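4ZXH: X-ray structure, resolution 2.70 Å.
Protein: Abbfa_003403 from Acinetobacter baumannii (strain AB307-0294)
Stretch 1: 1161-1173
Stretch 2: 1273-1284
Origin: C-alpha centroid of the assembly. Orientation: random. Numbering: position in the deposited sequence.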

# COMPACT_ATOMS: atom_id res chain seq x y z
N VAL A 1161 -2.79 44.90 -26.08
CA VAL A 1161 -1.80 44.97 -25.02
C VAL A 1161 -0.47 44.40 -25.49
O VAL A 1161 -0.37 43.23 -25.83
N MET A 1162 0.57 45.23 -25.51
CA MET A 1162 1.87 44.74 -25.93
C MET A 1162 2.86 44.90 -24.82
O MET A 1162 3.14 46.02 -24.39
N ILE A 1163 3.40 43.78 -24.36
CA ILE A 1163 4.36 43.83 -23.27
C ILE A 1163 5.78 43.69 -23.83
O ILE A 1163 6.17 42.63 -24.32
N ASP A 1164 6.52 44.80 -23.77
CA ASP A 1164 7.88 44.91 -24.29
C ASP A 1164 8.06 44.28 -25.69
O ASP A 1164 9.03 43.57 -25.96
N THR A 1165 7.11 44.56 -26.57
CA THR A 1165 7.14 44.07 -27.94
C THR A 1165 8.00 44.94 -28.82
O THR A 1165 7.69 46.12 -29.01
N ARG A 1166 9.07 44.38 -29.37
CA ARG A 1166 9.86 45.15 -30.33
C ARG A 1166 9.07 45.31 -31.63
O ARG A 1166 8.46 44.37 -32.12
N ALA A 1167 8.98 46.54 -32.10
CA ALA A 1167 8.15 46.84 -33.25
C ALA A 1167 8.71 46.10 -34.44
O ALA A 1167 9.93 45.96 -34.56
N PRO A 1168 7.82 45.60 -35.32
CA PRO A 1168 8.21 44.88 -36.54
C PRO A 1168 8.79 45.82 -37.61
O PRO A 1168 8.13 46.13 -38.60
N ILE A 1169 10.01 46.29 -37.38
CA ILE A 1169 10.69 47.14 -38.34
C ILE A 1169 12.10 46.58 -38.52
O ILE A 1169 12.61 45.88 -37.65
N PRO A 1170 12.73 46.84 -39.68
CA PRO A 1170 14.06 46.31 -40.01
C PRO A 1170 15.16 46.46 -38.95
O PRO A 1170 15.87 45.48 -38.72
N GLU A 1171 15.32 47.64 -38.33
CA GLU A 1171 16.30 47.85 -37.25
C GLU A 1171 16.26 46.75 -36.16
O GLU A 1171 17.27 46.46 -35.52
N ASN A 1172 15.09 46.18 -35.94
CA ASN A 1172 14.86 45.31 -34.79
C ASN A 1172 15.03 43.84 -35.06
O ASN A 1172 14.88 43.00 -34.16
N VAL A 1173 15.31 43.51 -36.32
CA VAL A 1173 15.48 42.13 -36.72
C VAL A 1173 16.83 41.70 -36.17
O VAL A 1173 17.81 42.45 -36.25
N ASP A 1273 19.18 48.39 -26.13
CA ASP A 1273 18.53 49.59 -26.66
C ASP A 1273 17.73 49.31 -27.95
O ASP A 1273 18.31 48.97 -29.00
N PHE A 1274 16.41 49.47 -27.87
CA PHE A 1274 15.57 49.40 -29.05
C PHE A 1274 14.83 50.71 -29.31
O PHE A 1274 13.89 50.75 -30.09
N GLY A 1275 15.29 51.79 -28.67
CA GLY A 1275 14.65 53.09 -28.75
C GLY A 1275 13.64 53.32 -27.63
O GLY A 1275 13.24 52.36 -26.94
N GLU A 1276 13.21 54.57 -27.46
CA GLU A 1276 12.26 54.93 -26.40
C GLU A 1276 10.99 54.09 -26.44
O GLU A 1276 10.45 53.75 -25.40
N SER A 1277 10.54 53.77 -27.65
CA SER A 1277 9.25 53.11 -27.82
C SER A 1277 9.38 51.74 -28.44
O SER A 1277 8.43 51.25 -29.06
N LEU A 1278 10.56 51.13 -28.31
CA LEU A 1278 10.89 49.89 -29.01
C LEU A 1278 10.65 50.00 -30.53
O LEU A 1278 10.50 48.98 -31.21
N GLY A 1279 10.62 51.22 -31.05
CA GLY A 1279 10.45 51.41 -32.48
C GLY A 1279 9.01 51.66 -32.92
O GLY A 1279 8.78 51.92 -34.10
N TRP A 1280 8.04 51.60 -32.01
CA TRP A 1280 6.64 51.72 -32.42
C TRP A 1280 6.26 53.11 -32.91
O TRP A 1280 5.26 53.28 -33.60
N ASP A 1281 7.07 54.10 -32.54
CA ASP A 1281 6.85 55.45 -33.04
C ASP A 1281 6.90 55.53 -34.57
O ASP A 1281 6.52 56.55 -35.14
N GLN A 1282 7.37 54.47 -35.23
CA GLN A 1282 7.47 54.50 -36.69
C GLN A 1282 6.27 53.82 -37.34
O GLN A 1282 6.15 53.78 -38.56
N LEU A 1283 5.38 53.28 -36.51
CA LEU A 1283 4.21 52.56 -37.00
C LEU A 1283 2.93 53.17 -36.49
O LEU A 1283 1.92 53.19 -37.19
N VAL A 1284 2.95 53.65 -35.25
CA VAL A 1284 1.74 54.17 -34.61
C VAL A 1284 1.93 55.64 -34.25
O VAL A 1284 2.97 56.02 -33.73

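What fills the space beside the indole of Trp 1280? The ring (chi1 m, chi2 98°) leaves sideways, but its end comes nearer to stretch 1, where two bumps settle on it. The CB of Ala 1167 lies over the face of the five-membered ring of Trp 1280, 3.5 Å from its centroid and almost on the normal. Pro 1168 lies over the six-membered ring, its CD 3.6 Å from CH2 of Trp 1280. Met 1162 (m, t, t) approaches obliquely, with SD 3.2 Å from CZ2 of Trp 1280. At the ring edge, NE1 of Trp 1280 donates a hydrogen bond to O of Thr 1165 at 2.8 Å.

What fits against Gly 1279? With no side chain there, it leaves a hollow that takes the CB of Ala 1167, 3.5 Å from C of Gly 1279. A CB on the glycine would point toward stretch 1 and be tight against Ile 1169 CD1, Asn 1172 ND2 and Ala 1167 CB, and the backbone angles themselves call for glycine. Just before it, O of Leu 1278 accepts two hydrogen bonds, from N of Ala 1167 at 3.0 Å and from ND2 of Asn 1172 at 3.1 Å. Asn 1172 (m) also bonds O of Ala 1167 through ND2.

How is the Phe 1274 ring covered? Arg 1166 (m, t, t) runs across one face, its CD 3.7 Å from the ring centroid, while OD1 of Asn 1172 meets the ring edge 3.3 Å from CD1 of Phe 1274. Nearby, Leu 1278 (m, t) points toward stretch 1, its CD1 lying 3.4 Å from both O of Thr 1165 and OD1 of Asp 1164.

What happens around Ile 1169? This p, t side chain points toward stretch 2, touching Leu 1283 with CG2 and Gln 1282 with CD1. NE2 of Gln 1282 donates to OE2 of Glu 1171 at 3.2 Å.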

# COMPACT_ATOMS: atom_id res chain seq x y z
CB VAL A 1161 -2.25 44.23 -23.78
CG1 VAL A 1161 -1.14 44.26 -22.75
CG2 VAL A 1161 -3.49 44.87 -23.22
CB MET A 1162 2.37 45.48 -27.17
CG MET A 1162 1.62 45.16 -28.44
SD MET A 1162 2.26 46.23 -29.72
CE MET A 1162 0.88 46.29 -30.87
CB ILE A 1163 4.05 42.76 -22.23
CG1 ILE A 1163 2.57 42.84 -21.84
CG2 ILE A 1163 4.91 42.98 -21.00
CD1 ILE A 1163 2.09 41.70 -21.00
CB ASP A 1164 8.87 44.32 -23.31
CG ASP A 1164 10.24 44.98 -23.39
OD1 ASP A 1164 10.32 46.23 -23.27
OD2 ASP A 1164 11.24 44.25 -23.62
CB THR A 1165 5.72 44.04 -28.52
OG1 THR A 1165 4.91 43.20 -27.71
CG2 THR A 1165 5.71 43.54 -29.94
CB ARG A 1166 11.20 44.47 -30.51
CG ARG A 1166 11.77 44.37 -29.11
CD ARG A 1166 12.80 43.35 -28.87
NE ARG A 1166 13.27 43.50 -27.51
CZ ARG A 1166 14.00 42.61 -26.87
NH1 ARG A 1166 14.35 41.50 -27.49
NH2 ARG A 1166 14.40 42.83 -25.63
CB ALA A 1167 8.09 48.35 -33.51
CB PRO A 1168 6.91 44.24 -37.00
CG PRO A 1168 5.85 45.15 -36.50
CD PRO A 1168 6.35 45.69 -35.19
CB ILE A 1169 10.71 48.62 -37.86
CG1 ILE A 1169 11.55 48.78 -36.58
CG2 ILE A 1169 9.27 49.14 -37.66
CD1 ILE A 1169 11.81 50.23 -36.20
CB PRO A 1170 14.42 47.11 -41.27
CG PRO A 1170 13.11 47.27 -41.97
CD PRO A 1170 12.10 47.49 -40.85
CB GLU A 1171 16.06 49.18 -36.53
CG GLU A 1171 16.19 50.46 -37.33
CD GLU A 1171 14.90 50.89 -38.02
OE1 GLU A 1171 14.13 50.03 -38.51
OE2 GLU A 1171 14.64 52.12 -38.03
CB ASN A 1172 13.46 45.53 -34.23
CG ASN A 1172 13.28 46.88 -33.62
OD1 ASN A 1172 14.25 47.62 -33.42
ND2 ASN A 1172 12.03 47.21 -33.30
CB VAL A 1173 15.41 41.96 -38.27
CG1 VAL A 1173 15.42 40.49 -38.67
CG2 VAL A 1173 14.16 42.62 -38.80
CB ASP A 1273 19.56 50.68 -26.92
CG ASP A 1273 18.93 52.07 -27.10
OD1 ASP A 1273 17.71 52.21 -26.82
OD2 ASP A 1273 19.67 53.01 -27.52
CB PHE A 1274 14.56 48.28 -28.91
CG PHE A 1274 15.14 46.92 -29.16
CD1 PHE A 1274 15.25 46.44 -30.46
CD2 PHE A 1274 15.55 46.13 -28.12
CE1 PHE A 1274 15.78 45.17 -30.70
CE2 PHE A 1274 16.08 44.87 -28.35
CZ PHE A 1274 16.19 44.39 -29.65
CB GLU A 1276 11.86 56.41 -26.49
CG GLU A 1276 12.95 57.40 -26.10
CD GLU A 1276 13.47 57.20 -24.68
OE1 GLU A 1276 12.72 56.70 -23.81
OE2 GLU A 1276 14.65 57.56 -24.43
CB SER A 1277 8.35 53.96 -28.70
OG SER A 1277 8.29 55.28 -28.18
CB LEU A 1278 10.09 48.72 -28.42
CG LEU A 1278 10.15 48.64 -26.90
CD1 LEU A 1278 9.42 47.41 -26.38
CD2 LEU A 1278 11.58 48.65 -26.43
CB TRP A 1280 5.69 51.30 -31.28
CG TRP A 1280 5.59 49.82 -31.17
CD1 TRP A 1280 6.28 49.02 -30.32
CD2 TRP A 1280 4.80 48.95 -31.99
NE1 TRP A 1280 5.94 47.71 -30.52
CE2 TRP A 1280 5.04 47.63 -31.55
CE3 TRP A 1280 3.89 49.16 -33.04
CZ2 TRP A 1280 4.41 46.52 -32.13
CZ3 TRP A 1280 3.26 48.04 -33.61
CH2 TRP A 1280 3.53 46.74 -33.15
CB ASP A 1281 7.88 56.43 -32.43
CG ASP A 1281 9.32 55.99 -32.64
OD1 ASP A 1281 9.61 54.78 -32.53
OD2 ASP A 1281 10.18 56.86 -32.93
CB GLN A 1282 8.75 53.83 -37.17
CG GLN A 1282 10.03 54.28 -36.49
CD GLN A 1282 11.27 53.69 -37.15
OE1 GLN A 1282 11.18 52.95 -38.13
NE2 GLN A 1282 12.44 53.98 -36.59
CB LEU A 1283 4.26 51.09 -36.57
CG LEU A 1283 5.35 50.24 -37.19
CD1 LEU A 1283 5.22 48.81 -36.73
CD2 LEU A 1283 5.28 50.34 -38.71
CB VAL A 1284 1.39 53.35 -33.37
CG1 VAL A 1284 0.09 53.85 -32.77
CG2 VAL A 1284 1.29 51.86 -33.74